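Side-chain contacts in aspartate-semialdehyde dehydrogenase 2 (Vibrio cholerae, PDB 2R00), which catalyses the NADPH-dependent reductive dephosphorylation of L-aspartyl-4-phosphate to L-aspartate-semialdehyde, a step in making lysine, methionine and threonine: residues L20-E25 / G319-A324; V138-I143 / V147-I152; K215-T220 / V231-V236. One frame throughout, in Å; residues are numbered along the deposited sequence.

Interaction 1: L20-E25 / G319-A324; sequences LEVLQE and GAATNA
Within 20-25, Val22 alone touches 319-324, fitting its two methyl groups around the hydroxyl of Thr322. CG2 lies 3.8 Å from Thr322 OG1 and CG1 lies 3.9 Å from that same oxygen, so the valine fork straddles it, the two side chains set roughly perpendicular. CG1 also comes to 4.0 Å from Thr322 CA. On its other flank CG2 meets the methyl of Ala321, 4.1 Å from CB. The backbones are close here, Val22 CA to Thr322 CA being 6.3 Å.

The hydroxyl is held by its own helix. With chi1 at -60° Thr322 OG1 stands anti to the carbonyl carbon and bonds to the carbonyl oxygen of Lys318, one turn back. Beyond this core, Lys318 makes a salt bridge to Glu25, and Val325 carries the apolar seam on along Val22 and Leu23. Ala321 also packs on Thr18 and Met19, and its side chain is about 5 Å from that of Val15, a predicted NADP-binding residue; the C-terminal helix thus backs the first helix of the Rossmann domain. Because the threonine oxygen is satisfied within its helix, it can be buried against valine methyls, and the two segments meet purely by van der Waals packing.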
loop_
_atom_site.group_PDB
_atom_site.type_symbol
_atom_site.label_atom_id
_atom_site.label_comp_id
_atom_site.label_asym_id
_atom_site.label_seq_id
_atom_site.Cartn_x
_atom_site.Cartn_y
_atom_site.Cartn_z
ATOM N N LEU A 20 7.758 8.017 29.938
ATOM C CA LEU A 20 7.938 7.617 31.334
ATOM C C LEU A 20 7.982 6.084 31.456
ATOM O O LEU A 20 8.901 5.539 32.074
ATOM C CB LEU A 20 6.835 8.235 32.214
ATOM C CG LEU A 20 6.723 7.895 33.710
ATOM C CD1 LEU A 20 6.014 9.030 34.439
ATOM C CD2 LEU A 20 5.953 6.602 33.918
ATOM N N GLU A 21 7.008 5.403 30.845
ATOM C CA GLU A 21 6.956 3.926 30.830
ATOM C C GLU A 21 8.200 3.276 30.239
ATOM O O GLU A 21 8.676 2.247 30.744
ATOM C CB GLU A 21 5.748 3.430 30.042
ATOM C CG GLU A 21 4.410 3.731 30.679
ATOM C CD GLU A 21 3.241 3.326 29.787
ATOM O OE1 GLU A 21 2.157 3.923 29.933
ATOM O OE2 GLU A 21 3.402 2.416 28.935
ATOM N N VAL A 22 8.713 3.862 29.158
ATOM C CA VAL A 22 9.892 3.324 28.488
ATOM C C VAL A 22 11.156 3.527 29.330
ATOM O O VAL A 22 11.962 2.621 29.437
ATOM C CB VAL A 22 10.052 3.865 27.032
ATOM C CG1 VAL A 22 11.360 3.389 26.412
ATOM C CG2 VAL A 22 8.861 3.430 26.166
ATOM N N LEU A 23 11.311 4.707 29.930
ATOM C CA LEU A 23 12.418 4.972 30.854
ATOM C C LEU A 23 12.450 3.962 32.004
ATOM O O LEU A 23 13.520 3.505 32.418
ATOM C CB LEU A 23 12.335 6.400 31.410
ATOM C CG LEU A 23 12.736 7.561 30.482
ATOM C CD1 LEU A 23 12.321 8.915 31.081
ATOM C CD2 LEU A 23 14.224 7.539 30.172
ATOM N N GLN A 24 11.273 3.619 32.504
ATOM C CA GLN A 24 11.142 2.618 33.554
ATOM C C GLN A 24 11.485 1.204 33.027
ATOM O O GLN A 24 12.402 0.549 33.536
ATOM C CB GLN A 24 9.736 2.691 34.146
ATOM C CG GLN A 24 9.462 1.705 35.263
ATOM C CD GLN A 24 8.105 1.923 35.868
ATOM O OE1 GLN A 24 7.923 2.810 36.694
ATOM N NE2 GLN A 24 7.133 1.111 35.459
ATOM N N GLU A 25 10.789 0.771 31.978
ATOM C CA GLU A 25 11.027 -0.544 31.371
ATOM C C GLU A 25 12.487 -0.784 30.950
ATOM O O GLU A 25 13.038 -1.867 31.187
ATOM C CB GLU A 25 10.052 -0.786 30.211
ATOM C CG GLU A 25 8.630 -1.076 30.692
ATOM C CD GLU A 25 7.572 -1.009 29.598
ATOM O OE1 GLU A 25 7.937 -0.987 28.393
ATOM O OE2 GLU A 25 6.363 -0.989 29.949
ATOM N N GLY A 319 7.115 3.263 19.638
ATOM C CA GLY A 319 8.241 3.325 18.709
ATOM C C GLY A 319 8.969 4.659 18.808
ATOM O O GLY A 319 10.194 4.700 18.942
ATOM N N ALA A 320 8.204 5.744 18.749
ATOM C CA ALA A 320 8.731 7.105 18.900
ATOM C C ALA A 320 9.419 7.305 20.254
ATOM O O ALA A 320 10.537 7.826 20.327
ATOM C CB ALA A 320 7.614 8.107 18.732
ATOM N N ALA A 321 8.747 6.873 21.320
ATOM C CA ALA A 321 9.243 7.051 22.679
ATOM C C ALA A 321 10.531 6.269 22.898
ATOM O O ALA A 321 11.491 6.789 23.460
ATOM C CB ALA A 321 8.185 6.645 23.679
ATOM N N THR A 322 10.549 5.024 22.420
ATOM C CA THR A 322 11.714 4.155 22.524
ATOM C C THR A 322 12.921 4.697 21.761
ATOM O O THR A 322 14.049 4.633 22.264
ATOM C CB THR A 322 11.370 2.735 22.037
ATOM O OG1 THR A 322 10.316 2.208 22.858
ATOM C CG2 THR A 322 12.585 1.807 22.099
ATOM N N ASN A 323 12.701 5.227 20.555
ATOM C CA ASN A 323 13.811 5.801 19.793
ATOM C C ASN A 323 14.491 6.923 20.584
ATOM O O ASN A 323 15.727 6.981 20.673
ATOM C CB ASN A 323 13.340 6.316 18.425
ATOM C CG ASN A 323 14.486 6.517 17.458
ATOM O OD1 ASN A 323 15.000 5.554 16.883
ATOM N ND2 ASN A 323 14.899 7.772 17.270
ATOM N N ALA A 324 13.659 7.788 21.164
ATOM C CA ALA A 324 14.075 8.910 22.010
ATOM C C ALA A 324 14.885 8.465 23.220
ATOM O O ALA A 324 15.910 9.068 23.538
ATOM C CB ALA A 324 12.843 9.690 22.471
#

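Interaction 2: V138-I143 / V147-I152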
loop_
_atom_site.group_PDB
_atom_site.type_symbol
_atom_site.label_atom_id
_atom_site.label_comp_id
_atom_site.label_asym_id
_atom_site.label_seq_id
_atom_site.Cartn_x
_atom_site.Cartn_y
_atom_site.Cartn_z
ATOM N N VAL A 138 15.282 1.621 10.122
ATOM C CA VAL A 138 15.696 0.416 10.834
ATOM C C VAL A 138 15.691 -0.787 9.878
ATOM O O VAL A 138 16.683 -1.512 9.773
ATOM C CB VAL A 138 14.839 0.179 12.091
ATOM C CG1 VAL A 138 15.061 -1.219 12.646
ATOM C CG2 VAL A 138 15.199 1.217 13.167
ATOM N N ALA A 139 14.584 -0.974 9.165
ATOM C CA ALA A 139 14.441 -2.081 8.216
ATOM C C ALA A 139 15.413 -2.044 7.039
ATOM O O ALA A 139 15.869 -3.088 6.594
ATOM C CB ALA A 139 12.989 -2.174 7.712
ATOM N N LEU A 140 15.728 -0.853 6.534
ATOM C CA LEU A 140 16.531 -0.706 5.313
ATOM C C LEU A 140 18.041 -0.691 5.518
ATOM O O LEU A 140 18.796 -1.046 4.613
ATOM C CB LEU A 140 16.123 0.562 4.558
ATOM C CG LEU A 140 15.185 0.456 3.349
ATOM C CD1 LEU A 140 14.193 -0.669 3.457
ATOM C CD2 LEU A 140 14.487 1.782 3.076
ATOM N N LYS A 141 18.475 -0.259 6.698
ATOM C CA LYS A 141 19.903 -0.109 6.979
ATOM C C LYS A 141 20.774 -1.342 6.656
ATOM O O LYS A 141 21.815 -1.179 6.008
ATOM C CB LYS A 141 20.140 0.399 8.414
ATOM C CG LYS A 141 21.591 0.807 8.733
ATOM C CD LYS A 141 22.186 1.741 7.680
ATOM C CE LYS A 141 23.449 2.435 8.196
ATOM N NZ LYS A 141 24.314 1.537 9.005
ATOM N N PRO A 142 20.365 -2.560 7.089
ATOM C CA PRO A 142 21.135 -3.758 6.702
ATOM C C PRO A 142 21.249 -3.963 5.187
ATOM O O PRO A 142 22.284 -4.419 4.709
ATOM C CB PRO A 142 20.333 -4.910 7.330
ATOM C CG PRO A 142 19.574 -4.265 8.451
ATOM C CD PRO A 142 19.219 -2.917 7.945
ATOM N N ILE A 143 20.188 -3.648 4.446
ATOM C CA ILE A 143 20.231 -3.702 2.979
ATOM C C ILE A 143 21.159 -2.620 2.412
ATOM O O ILE A 143 21.976 -2.892 1.531
ATOM C CB ILE A 143 18.813 -3.584 2.355
ATOM C CG1 ILE A 143 17.898 -4.687 2.916
ATOM C CG2 ILE A 143 18.899 -3.628 0.829
ATOM C CD1 ILE A 143 16.374 -4.434 2.745
ATOM N N VAL A 147 24.428 -3.807 0.093
ATOM C CA VAL A 147 24.421 -3.603 -1.361
ATOM C C VAL A 147 24.146 -2.176 -1.846
ATOM O O VAL A 147 24.140 -1.917 -3.051
ATOM C CB VAL A 147 23.432 -4.572 -2.068
ATOM C CG1 VAL A 147 23.986 -5.991 -2.078
ATOM C CG2 VAL A 147 22.070 -4.534 -1.403
ATOM N N GLY A 148 23.919 -1.255 -0.915
ATOM C CA GLY A 148 23.655 0.143 -1.274
ATOM C C GLY A 148 22.215 0.341 -1.714
ATOM O O GLY A 148 21.533 -0.619 -2.077
ATOM N N ILE A 149 21.745 1.583 -1.664
ATOM C CA ILE A 149 20.399 1.910 -2.123
ATOM C C ILE A 149 20.437 3.115 -3.054
ATOM O O ILE A 149 20.957 4.177 -2.702
ATOM C CB ILE A 149 19.410 2.171 -0.951
ATOM C CG1 ILE A 149 19.275 0.930 -0.060
ATOM C CG2 ILE A 149 18.029 2.591 -1.500
ATOM C CD1 ILE A 149 18.466 1.154 1.189
ATOM N N GLU A 150 19.880 2.922 -4.245
ATOM C CA GLU A 150 19.816 3.942 -5.278
ATOM C C GLU A 150 18.514 4.725 -5.149
ATOM O O GLU A 150 18.514 5.958 -5.153
ATOM C CB GLU A 150 19.905 3.264 -6.650
ATOM C CG GLU A 150 20.041 4.190 -7.844
ATOM C CD GLU A 150 20.263 3.421 -9.145
ATOM O OE1 GLU A 150 20.897 3.983 -10.073
ATOM O OE2 GLU A 150 19.817 2.244 -9.237
ATOM N N ARG A 151 17.406 3.992 -5.017
ATOM C CA ARG A 151 16.085 4.592 -4.962
ATOM C C ARG A 151 15.160 3.832 -4.008
ATOM O O ARG A 151 15.141 2.599 -4.005
ATOM C CB ARG A 151 15.487 4.620 -6.363
ATOM C CG ARG A 151 14.246 5.482 -6.505
ATOM C CD ARG A 151 13.681 5.413 -7.922
ATOM N NE ARG A 151 14.730 5.139 -8.901
ATOM C CZ ARG A 151 14.764 4.060 -9.678
ATOM N NH1 ARG A 151 13.785 3.162 -9.611
ATOM N NH2 ARG A 151 15.769 3.888 -10.531
ATOM N N ILE A 152 14.420 4.585 -3.189
ATOM C CA ILE A 152 13.359 4.027 -2.331
ATOM C C ILE A 152 12.019 4.600 -2.778
ATOM O O ILE A 152 11.845 5.824 -2.844
ATOM C CB ILE A 152 13.551 4.386 -0.825
ATOM C CG1 ILE A 152 14.889 3.862 -0.287
ATOM C CG2 ILE A 152 12.387 3.830 0.021
ATOM C CD1 ILE A 152 15.383 4.587 0.988
#
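The peptide carbonyl of Ile143 is the flat group that Val147 touches, with its N-H and with a methyl. Val147 N gives a nearly straight bond to Ile143 O at 3.0 Å (N-H...O 170°), approaching close to the carbonyl axis but a little to one face of the plane. Val147 CG2 sits 3.4 Å from the same oxygen, displaced toward the other face. With CG1 anti to the carbonyl carbon (chi1 -73°), CG2 is left between the backbone N and the carbonyl carbon, turned back to the last helical turn, where it also meets Ile143 CG2 at 4.0 Å. Gly148 then leaves the helix with a positive phi and lets the chain turn back along it.

The returning chain brings two isoleucines against Leu140. Ile149 lies roughly perpendicular to the leucine, its CD1 4.0 Å from Leu140 CG and nearly as close to CB. Ile152 comes tip to tip instead, CD1 to Leu140 CD2 at 3.6 Å. Both isoleucines hold CG1 anti to the carbonyl carbon, and their extended ends place CD1 at the leucine. Leu140 thus meets one isoleucine with CB and CG and the other with CD2, its chi1 near -100° lying away from a staggered value.

Between the isoleucines the strand turns a corner: Glu150 and Arg151 both face Glu251 in a classic beta bulge. Helix 131-147 packs on the mixed sheet of the dimerisation domain, with Leu140 on Val248 and Leu309, and Ile143 on Thr252 and Ile307. Strand 149-159 enters that sheet between strands 244-252 and 230-238, and Arg151 packs on His303 of the second subunit.

Interaction 3: K215-T220 / V231-V236; sequences KMVWET and VNPTCV
Met216, Val217 and Thr220 lay helix 211-223 against strand 230-238, an outermost strand, within this chain, of the mixed sheet in the alpha/beta dimerisation domain. The axes of segments 215-220 and 231-236 approach to 8.0 Å and run roughly antiparallel, at 141°. Val217 is the wedge: with CG1 anti to the backbone N (chi1 176°), CG2 falls anti to the carbonyl carbon and comes to rest against the strand backbone, 3.6 Å from Pro233 CD and 3.3 Å from the carbonyl oxygen of Val231. It stands nearly square to the proline, while Val217 and Val231 lie alongside each other, pointing opposite ways, Val217 CG2 to Val231 CB being 4.1 Å.

Met216 meets Pro233 at CG and CB. Its own CB touches Pro233 CG at 4.0 Å; with Met216 CG anti to the backbone N and the chain extended, SD is carried to the neighbourhood of Pro233 CB. The Met216 side chain also packs on Thr156 and Met136, and is about 6 Å from that of His244, predicted to be the proton acceptor. Lys215, on the same turn, is a predicted phosphate ligand and bonds through NZ to Tyr101.

The strand faces the second subunit as well: Asn232 OD1 accepts from Ile301 N, and Thr234 OG1 bonds to Arg298, both of that subunit, whose Ile301 also packs on Val217. A turn along the helix, Thr220 offers its methyl, CG2 resting 3.6 Å from Val231 CG2. Its hydroxyl is turned back into the helix, where Thr220 OG1 donates to Met216 O at 2.8 Å, on the opposite face of that carbonyl from Thr220 N.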
loop_
_atom_site.group_PDB
_atom_site.type_symbol
_atom_site.label_atom_id
_atom_site.label_comp_id
_atom_site.label_asym_id
_atom_site.label_seq_id
_atom_site.Cartn_x
_atom_site.Cartn_y
_atom_site.Cartn_z
ATOM N N LYS A 215 8.920 15.831 3.440
ATOM C CA LYS A 215 9.582 15.771 4.744
ATOM C C LYS A 215 10.222 14.417 4.990
ATOM O O LYS A 215 11.311 14.343 5.549
ATOM C CB LYS A 215 8.620 16.148 5.868
ATOM C CG LYS A 215 8.509 17.655 6.063
ATOM C CD LYS A 215 7.234 18.089 6.758
ATOM C CE LYS A 215 6.708 17.052 7.732
ATOM N NZ LYS A 215 7.480 16.982 8.991
ATOM N N MET A 216 9.564 13.353 4.524
ATOM C CA MET A 216 10.109 12.003 4.596
ATOM C C MET A 216 11.378 11.856 3.754
ATOM O O MET A 216 12.353 11.240 4.189
ATOM C CB MET A 216 9.045 10.991 4.175
ATOM C CG MET A 216 9.430 9.538 4.373
ATOM S SD MET A 216 7.990 8.428 4.531
ATOM C CE MET A 216 8.806 7.077 5.372
ATOM N N VAL A 217 11.373 12.440 2.558
ATOM C CA VAL A 217 12.558 12.465 1.717
ATOM C C VAL A 217 13.722 13.084 2.470
ATOM O O VAL A 217 14.797 12.512 2.535
ATOM C CB VAL A 217 12.322 13.290 0.426
ATOM C CG1 VAL A 217 13.614 13.388 -0.382
ATOM C CG2 VAL A 217 11.201 12.689 -0.419
ATOM N N TRP A 218 13.487 14.261 3.042
ATOM C CA TRP A 218 14.538 15.033 3.691
ATOM C C TRP A 218 15.047 14.350 4.958
ATOM O O TRP A 218 16.260 14.327 5.204
ATOM C CB TRP A 218 14.055 16.460 3.985
ATOM C CG TRP A 218 13.687 17.229 2.736
ATOM C CD1 TRP A 218 14.280 17.127 1.496
ATOM C CD2 TRP A 218 12.669 18.232 2.611
ATOM N NE1 TRP A 218 13.672 17.992 0.608
ATOM C CE2 TRP A 218 12.693 18.691 1.267
ATOM C CE3 TRP A 218 11.742 18.796 3.504
ATOM C CZ2 TRP A 218 11.819 19.672 0.794
ATOM C CZ3 TRP A 218 10.863 19.779 3.024
ATOM C CH2 TRP A 218 10.909 20.198 1.683
ATOM N N GLU A 219 14.132 13.781 5.744
ATOM C CA GLU A 219 14.528 12.964 6.900
ATOM C C GLU A 219 15.378 11.752 6.497
ATOM O O GLU A 219 16.397 11.484 7.114
ATOM C CB GLU A 219 13.306 12.528 7.719
ATOM C CG GLU A 219 12.591 13.686 8.430
ATOM C CD GLU A 219 11.492 13.229 9.385
ATOM O OE1 GLU A 219 11.649 12.181 10.034
ATOM O OE2 GLU A 219 10.471 13.947 9.511
ATOM N N THR A 220 14.950 11.032 5.464
ATOM C CA THR A 220 15.636 9.818 4.994
ATOM C C THR A 220 17.061 10.092 4.500
ATOM O O THR A 220 18.009 9.382 4.866
ATOM C CB THR A 220 14.801 9.118 3.890
ATOM O OG1 THR A 220 13.564 8.681 4.463
ATOM C CG2 THR A 220 15.526 7.918 3.304
ATOM N N VAL A 231 14.246 9.233 -2.858
ATOM C CA VAL A 231 13.155 8.735 -2.032
ATOM C C VAL A 231 11.851 9.264 -2.618
ATOM O O VAL A 231 11.692 10.466 -2.823
ATOM C CB VAL A 231 13.277 9.208 -0.563
ATOM C CG1 VAL A 231 12.231 8.507 0.308
ATOM C CG2 VAL A 231 14.707 8.972 -0.010
ATOM N N ASN A 232 10.924 8.360 -2.889
ATOM C CA ASN A 232 9.648 8.716 -3.503
ATOM C C ASN A 232 8.488 8.204 -2.647
ATOM O O ASN A 232 8.031 7.074 -2.833
ATOM C CB ASN A 232 9.614 8.138 -4.921
ATOM C CG ASN A 232 10.799 8.606 -5.757
ATOM O OD1 ASN A 232 10.944 9.795 -6.003
ATOM N ND2 ASN A 232 11.667 7.680 -6.155
ATOM N N PRO A 233 8.050 9.009 -1.657
ATOM C CA PRO A 233 6.991 8.576 -0.757
ATOM C C PRO A 233 5.580 8.904 -1.237
ATOM O O PRO A 233 5.360 9.916 -1.930
ATOM C CB PRO A 233 7.278 9.367 0.539
ATOM C CG PRO A 233 8.525 10.183 0.263
ATOM C CD PRO A 233 8.560 10.321 -1.241
ATOM N N THR A 234 4.643 8.039 -0.854
ATOM C CA THR A 234 3.218 8.286 -0.994
ATOM C C THR A 234 2.604 8.095 0.386
ATOM O O THR A 234 2.622 6.999 0.940
ATOM C CB THR A 234 2.568 7.336 -2.019
ATOM O OG1 THR A 234 3.253 7.452 -3.268
ATOM C CG2 THR A 234 1.092 7.706 -2.235
ATOM N N CYS A 235 2.103 9.184 0.959
ATOM C CA CYS A 235 1.568 9.146 2.305
ATOM C C CYS A 235 0.055 9.121 2.202
ATOM O O CYS A 235 -0.573 10.115 1.829
ATOM C CB CYS A 235 2.096 10.329 3.127
ATOM S SG CYS A 235 3.919 10.260 3.289
ATOM N N VAL A 236 -0.508 7.956 2.509
ATOM C CA VAL A 236 -1.907 7.646 2.247
ATOM C C VAL A 236 -2.709 7.604 3.540
ATOM O O VAL A 236 -2.262 7.056 4.556
ATOM C CB VAL A 236 -2.022 6.287 1.492
ATOM C CG1 VAL A 236 -3.444 5.791 1.458
ATOM C CG2 VAL A 236 -1.505 6.434 0.079
#

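In the fold
From the N terminus, helix 14-25 of the Rossmann domain is met by the C-terminal helix 316-335: interaction 1 closes only after 293 intervening residues. Within that long loop lie interactions 2 and 3, in series. Interaction 2 closes a short helix-to-strand return, from helix 131-147 into strand 149-159, with three residues between its segments; interaction 3 is another short return, from helix 211-223 to strand 230-238. These two strands are neighbours in one sheet, where Ile152 O and Asn232 N, 2.7 Å apart, probably share a hydrogen bond. Both contacts pack helices onto the sheet of the dimerisation domain, while interaction 1, on the opposite side of the chain's centre, brings the C-terminal helix back to the nucleotide-binding domain.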